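Local coordinates for protein glycosyl hydrolase (Streptomyces cattleya, PDB 7LR8) that probably hydrolyses the Manβ1-4GlcNAc linkage of N-glycan core fragments, as a family GH5 subfamily 18 glycosidase, at residues B[59-69]-B[123-134]; B[89-100]-B[144-154]. The protein carries 1 engineered substitution. All blocks are in the same frame, centred on the assembly; numbering follows the deposited sequence.

Contact 1. Residues B[59-69]-B[123-134]; sequences WPVFQPNRTLI and DVVSGQAEYLRT. With AE3 (2-(2-ethoxyethoxy)ethanol), chain F; EDO (1,2-ethanediol), chain H.
The Y131 ring receives W59 on one face, where CD1 of the indole lies 3.7 Å from CE2 of Y131, offset toward the rim; the five-membered ring of the indole and the Y131 ring meet obliquely, planes at 32°. At the edge of the indole, in its plane, sits OE1 of Q63, accepting from W59 NE1 at 2.7 Å. The R66 guanidinium has CB of D123 over one face, T67 CG2 over the opposite one and water 1 in plane at its edge, from where the water reaches S126 OG. These groups belong to the outer layer of a TIM-barrel fold, where the loop after short helix 59-62 packs along helix 122-139. Q63 joins the two: chi1 of -167° carries CG away from the backbone N, and the extended chain brings the amide to the helix. Its NE2 gives one N-H to G127 O, nearly straight at 165° but from above the carbonyl plane, while Y131 N approaches that oxygen from the opposite face. The other bond of NE2 goes to R66 O within the turn. A leucine in place of Q63 would probably leave W59 NE1 without its acceptor and G127 O with Y131 N alone among the donors described. G127 brings its backbone close to R66, whose NE forms a salt bridge with D315 of the second subunit; D123 OD1 is a nearby opposite charge without a directed N-H. Farther along, I69 CD1 meets Y131 CA at 3.6 Å and T134 OG1 at 3.8 Å.

Contact 2. Residues B[89-100]-B[144-154]; sequences LDVNVDGLQGHL and NFLGMTVGNAI. Engineered in segment 144-154: A153 (natural residue Glu). With NAG (2-acetamido-2-deoxy-beta-D-glucopyranose), chain D; BMA (beta-D-mannopyranose), chain C.
Two adjacent parallel strands of the TIM barrel, 90-94 and 145-149, run side by side here and lead at their C-terminal ends into the glycan pocket. Their axes approach to 4.6 Å at 13°, and the backbone bonds alternate between them: L146 N to V91 O, V93 N to G147 O, T149 N to V93 O, G95 N to T149 O. At the start of the pair, N144 ND2 turns back to L89 O, an in-plane bond of 3.1 Å, and also donates to T81 O of helix 71-86. One face carries V91, V93, F145 and M148: V93 CG2 meets the edge of the F145 ring at CE1 (3.9 Å), and the methionine, bent at chi2 and chi3, lays CE against V93 CG1 (3.8 Å). On the other face D94 and T149 lie side by side; R54 forms a salt bridge with D94, and Q267 bonds T149 OG1. Beyond the corner at V150 side chains take over. Bent at chi2 (73°), Q97 brings OE1 to N152 N, which meets a lone pair in the carbonyl plane at 2.9 Å. N152 ND2 donates to O2 of the mannose at 2.7 Å and also to H99 O, so N152, one of several residues bonding the mannose, is itself positioned by Q97 and the H99 carbonyl. H99 NE2 meets O3 of the GlcNAc at 2.8 Å in the plane of its ring. The neighbouring A153 is engineered from the natural Glu. Outside the pair, strand 52-55 bonds to the other edge of 90-94, L194 of strand 194-196 touches N92 and T149, and helix 71-86 packs on V93, V91 and L89.

Contact 1 belongs to the outer layer of the barrel and contact 2 to its inner strands, with centres 15 Å apart, yet they touch directly. Y131 OH lies 2.7 Å from G95 O and W59 N lies 2.8 Å from Q97 O, both probable hydrogen bonds, while W59 CE2 packs on L96 CD2 at 3.6 Å. The loop 95-98, which leads to H99, is thus met by both sides of contact 1. The segments alternate along the chain, and helix 122-139 is followed directly by strand 145-152. Contact 2 reaches the glycan itself, whereas the W59 side chain stays about 14 Å from the mannose and about 10 Å from the H99 side chain, so contact 1 relates to the pocket indirectly, through that loop.

Contact 1. Residues B[59-69]-B[123-134]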
loop_
_atom_site.group_PDB
_atom_site.type_symbol
_atom_site.label_atom_id
_atom_site.label_comp_id
_atom_site.label_asym_id
_atom_site.label_seq_id
_atom_site.Cartn_x
_atom_site.Cartn_y
_atom_site.Cartn_z
ATOM N N TRP B 59 -2.240 4.621 -8.013
ATOM C CA TRP B 59 -3.252 3.583 -8.232
ATOM C C TRP B 59 -4.000 3.184 -6.963
ATOM O O TRP B 59 -5.244 3.199 -6.987
ATOM C CB TRP B 59 -2.568 2.391 -8.916
ATOM C CG TRP B 59 -3.480 1.220 -9.247
ATOM C CD1 TRP B 59 -4.830 1.263 -9.529
ATOM C CD2 TRP B 59 -3.090 -0.154 -9.370
ATOM N NE1 TRP B 59 -5.295 -0.012 -9.793
ATOM C CE2 TRP B 59 -4.253 -0.898 -9.687
ATOM C CE3 TRP B 59 -1.879 -0.836 -9.207
ATOM C CZ2 TRP B 59 -4.226 -2.277 -9.877
ATOM C CZ3 TRP B 59 -1.853 -2.207 -9.401
ATOM C CH2 TRP B 59 -3.024 -2.916 -9.720
ATOM N N PRO B 60 -3.348 2.861 -5.832
ATOM C CA PRO B 60 -4.140 2.492 -4.638
ATOM C C PRO B 60 -5.008 3.620 -4.109
ATOM O O PRO B 60 -6.026 3.349 -3.458
ATOM C CB PRO B 60 -3.079 2.090 -3.600
ATOM C CG PRO B 60 -1.796 1.919 -4.363
ATOM C CD PRO B 60 -1.900 2.847 -5.535
ATOM N N VAL B 61 -4.637 4.882 -4.352
ATOM C CA VAL B 61 -5.497 5.984 -3.941
ATOM C C VAL B 61 -6.696 6.113 -4.876
ATOM O O VAL B 61 -7.810 6.424 -4.437
ATOM C CB VAL B 61 -4.676 7.282 -3.871
ATOM C CG1 VAL B 61 -5.581 8.488 -3.613
ATOM C CG2 VAL B 61 -3.627 7.156 -2.789
ATOM N N PHE B 62 -6.500 5.852 -6.171
ATOM C CA PHE B 62 -7.601 5.949 -7.120
ATOM C C PHE B 62 -8.517 4.730 -7.067
ATOM O O PHE B 62 -9.729 4.861 -7.274
ATOM C CB PHE B 62 -7.057 6.133 -8.538
ATOM C CG PHE B 62 -6.703 7.549 -8.875
ATOM C CD1 PHE B 62 -5.768 8.251 -8.123
ATOM C CD2 PHE B 62 -7.318 8.188 -9.940
ATOM C CE1 PHE B 62 -5.448 9.572 -8.452
ATOM C CE2 PHE B 62 -6.994 9.491 -10.269
ATOM C CZ PHE B 62 -6.065 10.182 -9.517
ATOM N N GLN B 63 -7.975 3.549 -6.778
ATOM C CA GLN B 63 -8.742 2.301 -6.785
ATOM C C GLN B 63 -8.439 1.522 -5.504
ATOM O O GLN B 63 -7.767 0.486 -5.539
ATOM C CB GLN B 63 -8.411 1.477 -8.032
ATOM C CG GLN B 63 -9.383 0.313 -8.297
ATOM C CD GLN B 63 -9.104 -0.389 -9.615
ATOM O OE1 GLN B 63 -8.001 -0.301 -10.153
ATOM N NE2 GLN B 63 -10.106 -1.084 -10.146
ATOM N N PRO B 64 -8.932 1.998 -4.357
ATOM C CA PRO B 64 -8.540 1.388 -3.071
ATOM C C PRO B 64 -9.138 0.018 -2.850
ATOM O O PRO B 64 -8.648 -0.715 -1.981
ATOM C CB PRO B 64 -9.065 2.386 -2.033
ATOM C CG PRO B 64 -10.240 3.048 -2.749
ATOM C CD PRO B 64 -9.748 3.206 -4.163
ATOM N N ASN B 65 -10.206 -0.302 -3.563
ATOM C CA ASN B 65 -10.823 -1.616 -3.599
ATOM C C ASN B 65 -11.027 -1.957 -5.063
ATOM O O ASN B 65 -11.248 -1.068 -5.881
ATOM C CB ASN B 65 -12.153 -1.604 -2.821
ATOM C CG ASN B 65 -12.890 -2.916 -2.898
ATOM O OD1 ASN B 65 -13.540 -3.206 -3.892
ATOM N ND2 ASN B 65 -12.794 -3.716 -1.839
ATOM N N ARG B 66 -10.930 -3.244 -5.413
ATOM C CA ARG B 66 -10.994 -3.611 -6.828
ATOM C C ARG B 66 -12.231 -3.046 -7.515
ATOM O O ARG B 66 -12.189 -2.712 -8.706
ATOM C CB ARG B 66 -10.967 -5.130 -6.990
ATOM C CG ARG B 66 -11.003 -5.600 -8.442
ATOM C CD ARG B 66 -10.730 -7.098 -8.570
ATOM N NE ARG B 66 -11.658 -7.910 -7.787
ATOM C CZ ARG B 66 -12.829 -8.355 -8.240
ATOM N NH1 ARG B 66 -13.224 -8.050 -9.471
ATOM N NH2 ARG B 66 -13.603 -9.094 -7.462
ATOM N N THR B 67 -13.337 -2.919 -6.791
ATOM C CA THR B 67 -14.559 -2.422 -7.402
ATOM C C THR B 67 -14.971 -1.058 -6.857
ATOM O O THR B 67 -16.150 -0.697 -6.879
ATOM C CB THR B 67 -15.686 -3.443 -7.268
ATOM O OG1 THR B 67 -15.951 -3.767 -5.892
ATOM C CG2 THR B 67 -15.377 -4.703 -8.081
ATOM N N LEU B 68 -14.000 -0.261 -6.422
ATOM C CA LEU B 68 -14.242 1.142 -6.097
ATOM C C LEU B 68 -13.157 1.978 -6.771
ATOM O O LEU B 68 -12.021 2.012 -6.306
ATOM C CB LEU B 68 -14.263 1.377 -4.590
ATOM C CG LEU B 68 -14.288 2.849 -4.164
ATOM C CD1 LEU B 68 -15.463 3.590 -4.769
ATOM C CD2 LEU B 68 -14.322 2.955 -2.656
ATOM N N ILE B 69 -13.518 2.630 -7.876
ATOM C CA ILE B 69 -12.702 3.666 -8.496
ATOM C C ILE B 69 -13.301 4.992 -8.043
ATOM O O ILE B 69 -14.440 5.330 -8.397
ATOM C CB ILE B 69 -12.698 3.538 -10.025
ATOM C CG1 ILE B 69 -12.152 2.169 -10.424
ATOM C CG2 ILE B 69 -11.870 4.664 -10.656
ATOM C CD1 ILE B 69 -12.465 1.799 -11.867
ATOM N N ASP B 123 -9.158 -11.437 -11.988
ATOM C CA ASP B 123 -9.904 -10.363 -11.341
ATOM C C ASP B 123 -9.073 -9.086 -11.218
ATOM O O ASP B 123 -9.604 -7.989 -11.416
ATOM C CB ASP B 123 -10.417 -10.829 -9.978
ATOM C CG ASP B 123 -11.472 -11.930 -10.106
ATOM O OD1 ASP B 123 -12.303 -11.839 -11.038
ATOM O OD2 ASP B 123 -11.459 -12.880 -9.292
ATOM N N VAL B 124 -7.773 -9.202 -10.933
ATOM C CA VAL B 124 -6.927 -8.007 -10.887
ATOM C C VAL B 124 -6.850 -7.363 -12.260
ATOM O O VAL B 124 -6.929 -6.134 -12.390
ATOM C CB VAL B 124 -5.526 -8.353 -10.363
ATOM C CG1 VAL B 124 -4.556 -7.133 -10.568
ATOM C CG2 VAL B 124 -5.610 -8.758 -8.902
ATOM N N VAL B 125 -6.704 -8.184 -13.300
ATOM C CA VAL B 125 -6.570 -7.672 -14.659
ATOM C C VAL B 125 -7.867 -7.024 -15.115
ATOM O O VAL B 125 -7.857 -5.976 -15.762
ATOM C CB VAL B 125 -6.117 -8.793 -15.611
ATOM C CG1 VAL B 125 -6.249 -8.351 -17.073
ATOM C CG2 VAL B 125 -4.680 -9.163 -15.318
ATOM N N SER B 126 -9.010 -7.613 -14.762
ATOM C CA SER B 126 -10.266 -6.959 -15.094
ATOM C C SER B 126 -10.385 -5.641 -14.340
ATOM O O SER B 126 -10.898 -4.649 -14.875
ATOM C CB SER B 126 -11.437 -7.903 -14.780
ATOM O OG SER B 126 -12.612 -7.192 -14.429
ATOM N N GLY B 127 -9.907 -5.616 -13.097
ATOM C CA GLY B 127 -9.922 -4.376 -12.336
ATOM C C GLY B 127 -9.041 -3.299 -12.943
ATOM O O GLY B 127 -9.419 -2.125 -12.967
ATOM N N GLN B 128 -7.857 -3.686 -13.430
ATOM C CA GLN B 128 -6.945 -2.723 -14.062
ATOM C C GLN B 128 -7.544 -2.167 -15.343
ATOM O O GLN B 128 -7.441 -0.960 -15.609
ATOM C CB GLN B 128 -5.606 -3.373 -14.388
ATOM C CG GLN B 128 -4.797 -3.841 -13.199
ATOM C CD GLN B 128 -3.753 -4.828 -13.639
ATOM O OE1 GLN B 128 -3.934 -5.514 -14.647
ATOM N NE2 GLN B 128 -2.645 -4.900 -12.907
ATOM N N ALA B 129 -8.168 -3.036 -16.151
ATOM C CA ALA B 129 -8.772 -2.598 -17.406
ATOM C C ALA B 129 -9.890 -1.601 -17.156
ATOM O O ALA B 129 -10.006 -0.600 -17.872
ATOM C CB ALA B 129 -9.286 -3.812 -18.193
ATOM N N GLU B 130 -10.726 -1.849 -16.141
ATOM C CA GLU B 130 -11.828 -0.930 -15.870
ATOM C C GLU B 130 -11.311 0.408 -15.359
ATOM O O GLU B 130 -11.870 1.465 -15.689
ATOM C CB GLU B 130 -12.801 -1.557 -14.865
ATOM C CG GLU B 130 -14.052 -0.726 -14.547
ATOM C CD GLU B 130 -14.870 -0.276 -15.772
ATOM O OE1 GLU B 130 -14.720 -0.808 -16.902
ATOM O OE2 GLU B 130 -15.672 0.650 -15.591
ATOM N N TYR B 131 -10.242 0.373 -14.559
ATOM C CA TYR B 131 -9.591 1.587 -14.080
ATOM C C TYR B 131 -9.058 2.431 -15.239
ATOM O O TYR B 131 -9.345 3.631 -15.327
ATOM C CB TYR B 131 -8.471 1.177 -13.118
ATOM C CG TYR B 131 -7.438 2.209 -12.756
ATOM C CD1 TYR B 131 -7.764 3.343 -12.022
ATOM C CD2 TYR B 131 -6.120 2.034 -13.139
ATOM C CE1 TYR B 131 -6.783 4.282 -11.674
ATOM C CE2 TYR B 131 -5.125 2.977 -12.799
ATOM C CZ TYR B 131 -5.475 4.096 -12.073
ATOM O OH TYR B 131 -4.516 5.026 -11.709
ATOM N N LEU B 132 -8.304 1.814 -16.154
ATOM C CA LEU B 132 -7.743 2.566 -17.278
ATOM C C LEU B 132 -8.839 3.091 -18.199
ATOM O O LEU B 132 -8.783 4.240 -18.648
ATOM C CB LEU B 132 -6.766 1.700 -18.072
ATOM C CG LEU B 132 -5.464 1.259 -17.404
ATOM C CD1 LEU B 132 -4.689 0.372 -18.363
ATOM C CD2 LEU B 132 -4.638 2.473 -17.007
ATOM N N ARG B 133 -9.843 2.256 -18.493
ATOM C CA ARG B 133 -10.974 2.706 -19.290
ATOM C C ARG B 133 -11.674 3.890 -18.635
ATOM O O ARG B 133 -12.080 4.839 -19.319
ATOM C CB ARG B 133 -11.958 1.547 -19.479
ATOM C CG ARG B 133 -12.998 1.800 -20.575
ATOM C CD ARG B 133 -14.247 0.937 -20.390
ATOM N NE ARG B 133 -14.879 1.200 -19.105
ATOM C CZ ARG B 133 -15.683 2.230 -18.860
ATOM N NH1 ARG B 133 -15.986 3.095 -19.827
ATOM N NH2 ARG B 133 -16.179 2.393 -17.640
ATOM N N THR B 134 -11.849 3.829 -17.311
ATOM C CA THR B 134 -12.541 4.889 -16.580
ATOM C C THR B 134 -11.774 6.207 -16.663
ATOM O O THR B 134 -12.365 7.266 -16.916
ATOM C CB THR B 134 -12.740 4.468 -15.118
ATOM O OG1 THR B 134 -13.676 3.381 -15.060
ATOM C CG2 THR B 134 -13.317 5.606 -14.286
HETATM C C1 AE3 F . -9.971 -14.018 -20.963
HETATM C C2 AE3 F . -9.411 -14.929 -19.875
HETATM O O2 AE3 F . -9.477 -14.284 -18.636
HETATM C C3 AE3 F . -8.330 -14.463 -17.859
HETATM C C4 AE3 F . -7.592 -13.131 -17.749
HETATM O O3 AE3 F . -6.222 -13.359 -17.571
HETATM C C5 AE3 F . -5.468 -12.196 -17.376
HETATM C C6 AE3 F . -4.770 -11.800 -18.677
HETATM O O4 AE3 F . -5.609 -10.969 -19.431
HETATM C C1 EDO H . -19.091 -4.375 -8.262
HETATM O O1 EDO H . -18.808 -4.496 -9.656
HETATM C C2 EDO H . -18.873 -2.926 -7.945
HETATM O O2 EDO H . -17.854 -2.622 -8.895
HETATM O O HOH W 1 -12.726 -6.135 -11.593
#

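Contact 2. Residues B[89-100]-B[144-154]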
loop_
_atom_site.group_PDB
_atom_site.type_symbol
_atom_site.label_atom_id
_atom_site.label_comp_id
_atom_site.label_asym_id
_atom_site.label_seq_id
_atom_site.Cartn_x
_atom_site.Cartn_y
_atom_site.Cartn_z
ATOM N N LEU B 89 -0.608 23.179 -21.968
ATOM C CA LEU B 89 0.073 21.918 -21.701
ATOM C C LEU B 89 -0.909 20.785 -21.978
ATOM O O LEU B 89 -1.934 20.667 -21.298
ATOM C CB LEU B 89 0.582 21.860 -20.263
ATOM C CG LEU B 89 1.491 23.027 -19.867
ATOM C CD1 LEU B 89 1.679 23.044 -18.356
ATOM C CD2 LEU B 89 2.830 22.904 -20.583
ATOM N N ASP B 90 -0.622 19.990 -23.003
ATOM C CA ASP B 90 -1.337 18.739 -23.205
ATOM C C ASP B 90 -0.909 17.717 -22.147
ATOM O O ASP B 90 0.141 17.852 -21.526
ATOM C CB ASP B 90 -1.067 18.208 -24.607
ATOM C CG ASP B 90 -1.525 19.169 -25.685
ATOM O OD1 ASP B 90 -2.602 19.773 -25.510
ATOM O OD2 ASP B 90 -0.816 19.331 -26.706
ATOM N N VAL B 91 -1.744 16.698 -21.927
ATOM C CA VAL B 91 -1.576 15.805 -20.780
ATOM C C VAL B 91 -1.557 14.348 -21.235
ATOM O O VAL B 91 -2.513 13.872 -21.861
ATOM C CB VAL B 91 -2.681 16.011 -19.731
ATOM C CG1 VAL B 91 -2.562 14.945 -18.604
ATOM C CG2 VAL B 91 -2.602 17.411 -19.158
ATOM N N ASN B 92 -0.485 13.637 -20.887
ATOM C CA ASN B 92 -0.456 12.181 -20.930
ATOM C C ASN B 92 -0.627 11.659 -19.509
ATOM O O ASN B 92 0.045 12.134 -18.593
ATOM C CB ASN B 92 0.856 11.668 -21.529
ATOM C CG ASN B 92 1.157 10.232 -21.131
ATOM O OD1 ASN B 92 1.624 9.965 -20.019
ATOM N ND2 ASN B 92 0.873 9.298 -22.030
ATOM N N VAL B 93 -1.524 10.692 -19.324
ATOM C CA VAL B 93 -1.785 10.134 -17.997
ATOM C C VAL B 93 -1.209 8.726 -17.939
ATOM O O VAL B 93 -1.605 7.857 -18.724
ATOM C CB VAL B 93 -3.290 10.110 -17.676
ATOM C CG1 VAL B 93 -3.513 9.474 -16.299
ATOM C CG2 VAL B 93 -3.879 11.517 -17.718
ATOM N N ASP B 94 -0.314 8.485 -16.980
ATOM C CA ASP B 94 0.127 7.128 -16.663
ATOM C C ASP B 94 -0.852 6.499 -15.679
ATOM O O ASP B 94 -1.156 7.087 -14.639
ATOM C CB ASP B 94 1.529 7.136 -16.050
ATOM C CG ASP B 94 2.627 7.216 -17.089
ATOM O OD1 ASP B 94 2.610 8.145 -17.921
ATOM O OD2 ASP B 94 3.538 6.359 -17.060
ATOM N N GLY B 95 -1.317 5.294 -15.984
ATOM C CA GLY B 95 -2.319 4.707 -15.117
ATOM C C GLY B 95 -1.816 3.947 -13.902
ATOM O O GLY B 95 -2.101 4.322 -12.760
ATOM N N LEU B 96 -1.066 2.868 -14.124
ATOM C CA LEU B 96 -0.778 1.902 -13.060
ATOM C C LEU B 96 0.548 2.212 -12.358
ATOM O O LEU B 96 1.591 1.628 -12.655
ATOM C CB LEU B 96 -0.776 0.495 -13.643
ATOM C CG LEU B 96 -2.153 0.043 -14.162
ATOM C CD1 LEU B 96 -2.025 -1.256 -14.933
ATOM C CD2 LEU B 96 -3.119 -0.132 -12.998
ATOM N N GLN B 97 0.492 3.137 -11.381
ATOM C CA GLN B 97 1.580 3.363 -10.418
ATOM C C GLN B 97 1.091 2.846 -9.071
ATOM O O GLN B 97 0.360 3.543 -8.364
ATOM C CB GLN B 97 1.975 4.836 -10.305
ATOM C CG GLN B 97 2.696 5.391 -11.516
ATOM C CD GLN B 97 1.725 5.584 -12.667
ATOM O OE1 GLN B 97 1.887 4.996 -13.730
ATOM N NE2 GLN B 97 0.688 6.382 -12.438
ATOM N N GLY B 98 1.549 1.661 -8.686
ATOM C CA GLY B 98 2.651 1.012 -9.366
ATOM C C GLY B 98 3.945 1.583 -8.827
ATOM O O GLY B 98 4.021 1.987 -7.664
ATOM N N HIS B 99 4.964 1.679 -9.670
ATOM C CA HIS B 99 6.282 2.114 -9.224
ATOM C C HIS B 99 6.512 3.604 -9.469
ATOM O O HIS B 99 6.266 4.101 -10.571
ATOM C CB HIS B 99 7.384 1.329 -9.924
ATOM C CG HIS B 99 8.735 1.615 -9.354
ATOM N ND1 HIS B 99 9.175 1.021 -8.193
ATOM C CD2 HIS B 99 9.705 2.490 -9.725
ATOM C CE1 HIS B 99 10.381 1.477 -7.899
ATOM N NE2 HIS B 99 10.722 2.372 -8.811
ATOM N N LEU B 100 7.020 4.296 -8.454
ATOM C CA LEU B 100 7.464 5.678 -8.611
ATOM C C LEU B 100 8.662 5.937 -7.711
ATOM O O LEU B 100 8.532 5.882 -6.483
ATOM C CB LEU B 100 6.335 6.660 -8.277
ATOM C CG LEU B 100 5.215 6.850 -9.307
ATOM C CD1 LEU B 100 4.047 7.615 -8.688
ATOM C CD2 LEU B 100 5.745 7.569 -10.546
ATOM N N ASN B 144 -7.033 18.749 -24.695
ATOM C CA ASN B 144 -5.607 18.669 -24.407
ATOM C C ASN B 144 -5.200 17.321 -23.823
ATOM O O ASN B 144 -4.027 17.138 -23.488
ATOM C CB ASN B 144 -5.194 19.786 -23.448
ATOM C CG ASN B 144 -5.719 19.565 -22.051
ATOM O OD1 ASN B 144 -6.910 19.301 -21.854
ATOM N ND2 ASN B 144 -4.824 19.616 -21.068
ATOM N N PHE B 145 -6.129 16.380 -23.687
ATOM C CA PHE B 145 -5.795 15.030 -23.242
ATOM C C PHE B 145 -5.144 14.266 -24.390
ATOM O O PHE B 145 -5.779 14.012 -25.421
ATOM C CB PHE B 145 -7.060 14.326 -22.745
ATOM C CG PHE B 145 -6.873 12.880 -22.385
ATOM C CD1 PHE B 145 -5.927 12.489 -21.443
ATOM C CD2 PHE B 145 -7.683 11.908 -22.959
ATOM C CE1 PHE B 145 -5.786 11.146 -21.093
ATOM C CE2 PHE B 145 -7.540 10.564 -22.618
ATOM C CZ PHE B 145 -6.599 10.183 -21.681
ATOM N N LEU B 146 -3.876 13.907 -24.209
ATOM C CA LEU B 146 -3.135 13.189 -25.239
ATOM C C LEU B 146 -3.560 11.733 -25.304
ATOM O O LEU B 146 -3.763 11.186 -26.391
ATOM C CB LEU B 146 -1.630 13.273 -24.967
ATOM C CG LEU B 146 -0.925 14.614 -25.117
ATOM C CD1 LEU B 146 0.482 14.520 -24.525
ATOM C CD2 LEU B 146 -0.880 15.002 -26.580
ATOM N N GLY B 147 -3.673 11.087 -24.151
ATOM C CA GLY B 147 -3.986 9.678 -24.085
ATOM C C GLY B 147 -3.370 9.098 -22.829
ATOM O O GLY B 147 -2.899 9.828 -21.961
ATOM N N MET B 148 -3.373 7.770 -22.765
ATOM C CA MET B 148 -2.892 7.030 -21.604
ATOM C C MET B 148 -1.567 6.342 -21.894
ATOM O O MET B 148 -1.348 5.837 -22.998
ATOM C CB MET B 148 -3.892 5.944 -21.180
ATOM C CG MET B 148 -5.304 6.396 -20.927
ATOM S SD MET B 148 -5.435 7.463 -19.498
ATOM C CE MET B 148 -4.832 6.424 -18.182
ATOM N N THR B 149 -0.703 6.290 -20.879
ATOM C CA THR B 149 0.374 5.315 -20.803
ATOM C C THR B 149 -0.044 4.278 -19.771
ATOM O O THR B 149 -0.543 4.644 -18.705
ATOM C CB THR B 149 1.694 5.989 -20.408
ATOM O OG1 THR B 149 2.070 6.932 -21.425
ATOM C CG2 THR B 149 2.813 4.965 -20.253
ATOM N N VAL B 150 0.112 2.989 -20.098
ATOM C CA VAL B 150 -0.462 1.943 -19.244
ATOM C C VAL B 150 -0.005 2.109 -17.795
ATOM O O VAL B 150 -0.826 2.104 -16.867
ATOM C CB VAL B 150 -0.124 0.546 -19.795
ATOM C CG1 VAL B 150 -0.449 -0.531 -18.747
ATOM C CG2 VAL B 150 -0.898 0.300 -21.087
ATOM N N GLY B 151 1.299 2.294 -17.584
ATOM C CA GLY B 151 1.814 2.559 -16.241
ATOM C C GLY B 151 3.315 2.770 -16.297
ATOM O O GLY B 151 4.003 2.292 -17.203
ATOM N N ASN B 152 3.812 3.493 -15.299
ATOM C CA ASN B 152 5.215 3.921 -15.315
ATOM C C ASN B 152 6.126 2.726 -15.050
ATOM O O ASN B 152 6.280 2.285 -13.906
ATOM C CB ASN B 152 5.462 5.004 -14.270
ATOM C CG ASN B 152 6.932 5.335 -14.144
ATOM O OD1 ASN B 152 7.582 5.560 -15.152
ATOM N ND2 ASN B 152 7.469 5.315 -12.919
ATOM N N ALA B 153 6.744 2.198 -16.109
ATOM C CA ALA B 153 7.705 1.106 -15.987
ATOM C C ALA B 153 7.117 -0.050 -15.184
ATOM O O ALA B 153 7.745 -0.582 -14.261
ATOM C CB ALA B 153 9.019 1.595 -15.352
ATOM N N ILE B 154 5.890 -0.446 -15.547
ATOM C CA ILE B 154 5.232 -1.554 -14.864
ATOM C C ILE B 154 6.040 -2.834 -15.009
ATOM O O ILE B 154 5.957 -3.715 -14.147
ATOM C CB ILE B 154 3.784 -1.738 -15.387
ATOM C CG1 ILE B 154 2.966 -2.601 -14.416
ATOM C CG2 ILE B 154 3.769 -2.358 -16.776
ATOM C CD1 ILE B 154 2.476 -1.834 -13.211
HETATM C C1 NAG D . 15.147 1.949 -11.632
HETATM C C2 NAG D . 14.416 2.649 -10.487
HETATM C C3 NAG D . 13.185 3.399 -11.016
HETATM C C4 NAG D . 13.549 4.303 -12.191
HETATM C C5 NAG D . 14.272 3.460 -13.243
HETATM C C6 NAG D . 14.739 4.214 -14.463
HETATM C C7 NAG D . 14.279 1.829 -8.166
HETATM C C8 NAG D . 13.818 0.707 -7.278
HETATM N N2 NAG D . 14.032 1.679 -9.473
HETATM O O1 NAG D . 16.321 1.392 -11.142
HETATM O O3 NAG D . 12.593 4.159 -9.971
HETATM O O4 NAG D . 12.345 4.874 -12.703
HETATM O O5 NAG D . 15.448 2.888 -12.654
HETATM O O6 NAG D . 15.252 3.321 -15.443
HETATM O O7 NAG D . 14.842 2.827 -7.718
HETATM C C1 BMA C . 12.417 6.185 -13.339
HETATM C C2 BMA C . 11.104 6.978 -13.042
HETATM C C3 BMA C . 10.989 7.187 -11.545
HETATM C C4 BMA C . 12.371 7.701 -10.951
HETATM C C5 BMA C . 13.376 8.059 -12.082
HETATM C C6 BMA C . 14.743 8.457 -11.570
HETATM O O2 BMA C . 9.954 6.287 -13.505
HETATM O O3 BMA C . 10.497 5.989 -10.896
HETATM O O4 BMA C . 12.115 8.838 -10.173
HETATM O O5 BMA C . 13.597 6.907 -12.917
HETATM O O6 BMA C . 15.279 7.322 -10.847
HETATM O O HOH W 2 4.287 1.045 -12.322
#